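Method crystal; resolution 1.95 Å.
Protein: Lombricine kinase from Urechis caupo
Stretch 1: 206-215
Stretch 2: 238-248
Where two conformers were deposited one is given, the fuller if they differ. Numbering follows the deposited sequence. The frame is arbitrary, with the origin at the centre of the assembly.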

# COMPACT_ATOMS: atom_id res chain seq x y z
N HIS A 206 20.85 -19.23 3.64
CA HIS A 206 21.89 -19.18 4.65
C HIS A 206 22.77 -20.40 4.57
O HIS A 206 22.37 -21.43 4.01
N ASN A 207 23.97 -20.29 5.11
CA ASN A 207 24.90 -21.40 5.15
C ASN A 207 24.51 -22.38 6.25
O ASN A 207 23.66 -22.08 7.09
N ASN A 208 25.16 -23.54 6.24
CA ASN A 208 24.85 -24.60 7.18
C ASN A 208 25.12 -24.24 8.64
O ASN A 208 24.40 -24.67 9.53
N GLU A 209 26.16 -23.44 8.87
CA GLU A 209 26.54 -23.06 10.23
C GLU A 209 25.58 -22.03 10.81
O GLU A 209 25.54 -21.81 12.02
N LYS A 210 24.80 -21.40 9.93
CA LYS A 210 23.86 -20.35 10.34
C LYS A 210 24.61 -19.13 10.86
O LYS A 210 24.28 -18.57 11.91
N THR A 211 25.63 -18.74 10.11
CA THR A 211 26.45 -17.57 10.45
C THR A 211 26.47 -16.59 9.28
O THR A 211 27.04 -15.51 9.39
N PHE A 212 25.86 -16.98 8.17
CA PHE A 212 25.76 -16.11 7.00
C PHE A 212 24.37 -16.25 6.43
O PHE A 212 23.96 -17.32 6.00
N LEU A 213 23.64 -15.14 6.43
CA LEU A 213 22.22 -15.13 6.10
C LEU A 213 21.96 -14.15 4.97
O LEU A 213 22.49 -13.06 4.95
N ILE A 214 21.12 -14.56 4.03
CA ILE A 214 20.87 -13.77 2.84
C ILE A 214 19.37 -13.63 2.69
O ILE A 214 18.66 -14.62 2.65
N TRP A 215 18.87 -12.40 2.65
CA TRP A 215 17.47 -12.15 2.30
C TRP A 215 17.41 -11.56 0.91
O TRP A 215 18.10 -10.58 0.62
N GLU A 238 35.11 -10.93 8.90
CA GLU A 238 35.94 -11.67 7.96
C GLU A 238 35.07 -12.48 7.02
O GLU A 238 35.33 -12.53 5.81
N ARG A 239 34.06 -13.12 7.58
CA ARG A 239 33.12 -13.91 6.81
C ARG A 239 32.26 -12.97 5.98
O ARG A 239 31.97 -13.24 4.82
N PHE A 240 31.87 -11.87 6.59
CA PHE A 240 31.08 -10.84 5.94
C PHE A 240 31.69 -10.42 4.60
O PHE A 240 31.05 -10.51 3.55
N GLY A 241 32.94 -9.97 4.63
CA GLY A 241 33.62 -9.50 3.44
C GLY A 241 33.97 -10.63 2.50
O GLY A 241 33.93 -10.48 1.28
N ARG A 242 34.33 -11.78 3.06
CA ARG A 242 34.64 -12.95 2.26
C ARG A 242 33.41 -13.36 1.46
O ARG A 242 33.49 -13.65 0.27
N GLY A 243 32.26 -13.36 2.12
CA GLY A 243 31.01 -13.73 1.49
C GLY A 243 30.58 -12.73 0.43
O GLY A 243 30.14 -13.10 -0.65
N LEU A 244 30.71 -11.45 0.74
CA LEU A 244 30.25 -10.42 -0.18
C LEU A 244 31.05 -10.50 -1.47
O LEU A 244 30.47 -10.55 -2.56
N ASN A 245 32.37 -10.55 -1.34
CA ASN A 245 33.27 -10.62 -2.49
C ASN A 245 33.05 -11.89 -3.30
O ASN A 245 33.15 -11.88 -4.53
N ALA A 246 32.76 -12.98 -2.60
CA ALA A 246 32.60 -14.28 -3.24
C ALA A 246 31.31 -14.32 -4.05
O ALA A 246 31.27 -14.85 -5.16
N ILE A 247 30.25 -13.75 -3.49
CA ILE A 247 28.97 -13.67 -4.15
C ILE A 247 29.10 -12.84 -5.41
O ILE A 247 28.54 -13.17 -6.45
N ALA A 248 29.86 -11.76 -5.31
CA ALA A 248 30.10 -10.88 -6.43
C ALA A 248 30.85 -11.62 -7.53
O ALA A 248 30.54 -11.47 -8.71

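The contact rests on Phe212 and Arg239, the two residues most covered by the opposite stretch. Phe212 opens the strand at 212-215, points toward the helix and takes chi1 t, which carries its ring across to the helix backbone. There Phe212 CZ comes within 3.7 Å of Gly243 CA, and Phe212 CE1 lies 4.0 Å from Phe240 CA. Glycine is what permits this approach: an ideal CB on Gly243 would sit 2.3 Å from Phe212 CZ, a plain clash. Ile247, chi1 m and chi2 t, closes the ring's edge, with its CD1 4.0 Å from Phe212 CE2 and equally 4.0 Å from CD1 of Ile214, the next strand residue to point toward the helix. Phe240, by contrast, turns its CB away and offers mainly backbone.

Arg239, t at chi1 and chi2 and m at chi3, lays its aliphatic part beside the same ring, CG to Phe212 CD1 being 3.9 Å. Its guanidinium then reaches Thr211, just after the turn, whose OG1 lies over one face, 3.4 Å from Arg239 NE but too poorly angled to bond. No hydrogen bond crosses the interface; Arg239 NE is satisfied elsewhere in the structure. Asn207, the first residue of the turn, binds Thr211 just beyond it: Asn207 ND2 donates to Thr211 OG1 at 3.0 Å, and Asn207 OD1 accepts from Thr211 N at 2.9 Å.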

# COMPACT_ATOMS: atom_id res chain seq x y z
CB HIS A 206 21.29 -19.04 6.06
CG HIS A 206 20.56 -20.26 6.54
ND1 HIS A 206 21.21 -21.33 7.12
CD2 HIS A 206 19.24 -20.56 6.56
CE1 HIS A 206 20.32 -22.24 7.46
NE2 HIS A 206 19.12 -21.80 7.13
CB ASN A 207 26.33 -20.91 5.35
CG ASN A 207 26.51 -20.15 6.66
OD1 ASN A 207 25.59 -20.07 7.48
ND2 ASN A 207 27.69 -19.60 6.85
CB ASN A 208 25.63 -25.85 6.79
CG ASN A 208 25.29 -26.34 5.40
OD1 ASN A 208 24.29 -25.91 4.83
ND2 ASN A 208 26.11 -27.22 4.85
CB GLU A 209 27.97 -22.52 10.28
CG GLU A 209 29.04 -23.60 10.16
CD GLU A 209 30.44 -23.07 10.42
OE1 GLU A 209 30.69 -22.54 11.54
OE2 GLU A 209 31.30 -23.18 9.52
CB LYS A 210 22.88 -20.88 11.39
CG LYS A 210 22.06 -22.08 10.92
CD LYS A 210 20.90 -22.38 11.86
CE LYS A 210 20.06 -23.54 11.36
NZ LYS A 210 19.30 -24.17 12.47
CB THR A 211 27.89 -17.98 10.73
OG1 THR A 211 28.37 -18.78 9.64
CG2 THR A 211 28.00 -18.78 12.03
CB PHE A 212 26.81 -16.49 5.96
CG PHE A 212 27.17 -15.37 5.03
CD1 PHE A 212 27.70 -14.19 5.51
CD2 PHE A 212 26.98 -15.51 3.66
CE1 PHE A 212 28.03 -13.16 4.65
CE2 PHE A 212 27.31 -14.49 2.80
CZ PHE A 212 27.83 -13.31 3.29
CB LEU A 213 21.41 -14.74 7.34
CG LEU A 213 19.95 -14.34 7.11
CD1 LEU A 213 19.10 -15.55 6.72
CD2 LEU A 213 19.42 -13.67 8.37
CB ILE A 214 21.46 -14.48 1.60
CG1 ILE A 214 22.98 -14.59 1.71
CG2 ILE A 214 21.05 -13.77 0.31
CD1 ILE A 214 23.72 -13.27 1.68
CB TRP A 215 16.80 -11.16 3.23
CG TRP A 215 16.54 -11.63 4.60
CD1 TRP A 215 16.66 -12.90 5.08
CD2 TRP A 215 16.06 -10.83 5.69
NE1 TRP A 215 16.30 -12.94 6.40
CE2 TRP A 215 15.92 -11.68 6.80
CE3 TRP A 215 15.73 -9.48 5.82
CZ2 TRP A 215 15.48 -11.21 8.04
CZ3 TRP A 215 15.30 -9.02 7.06
CH2 TRP A 215 15.17 -9.89 8.15
CB GLU A 238 36.89 -12.62 8.71
CG GLU A 238 37.93 -13.30 7.80
CD GLU A 238 37.37 -14.45 6.96
OE1 GLU A 238 36.39 -15.11 7.38
OE2 GLU A 238 37.94 -14.70 5.87
CB ARG A 239 32.24 -14.74 7.76
CG ARG A 239 31.02 -15.39 7.11
CD ARG A 239 30.38 -16.40 8.05
NE ARG A 239 31.27 -17.53 8.32
CZ ARG A 239 31.90 -17.74 9.47
NH1 ARG A 239 31.73 -16.91 10.49
NH2 ARG A 239 32.69 -18.80 9.60
CB PHE A 240 31.00 -9.65 6.89
CG PHE A 240 30.21 -8.50 6.39
CD1 PHE A 240 28.82 -8.49 6.48
CD2 PHE A 240 30.85 -7.38 5.87
CE1 PHE A 240 28.09 -7.40 6.03
CE2 PHE A 240 30.12 -6.30 5.43
CZ PHE A 240 28.73 -6.31 5.51
CB ARG A 242 35.11 -14.09 3.15
CG ARG A 242 35.34 -15.40 2.42
CD ARG A 242 36.30 -16.30 3.19
NE ARG A 242 35.87 -16.51 4.57
CZ ARG A 242 34.90 -17.34 4.93
NH1 ARG A 242 34.26 -18.05 4.01
NH2 ARG A 242 34.58 -17.47 6.21
CB LEU A 244 30.40 -9.04 0.45
CG LEU A 244 29.24 -8.61 1.36
CD1 LEU A 244 29.65 -7.43 2.21
CD2 LEU A 244 27.99 -8.30 0.55
CB ASN A 245 34.73 -10.53 -2.04
CG ASN A 245 35.13 -9.13 -1.58
OD1 ASN A 245 34.49 -8.14 -1.92
ND2 ASN A 245 36.22 -9.05 -0.83
CB ALA A 246 32.60 -15.37 -2.18
CB ILE A 247 27.93 -13.01 -3.23
CG1 ILE A 247 27.57 -13.95 -2.08
CG2 ILE A 247 26.68 -12.62 -4.01
CD1 ILE A 247 26.79 -13.27 -0.96
CB ALA A 248 30.88 -9.66 -5.99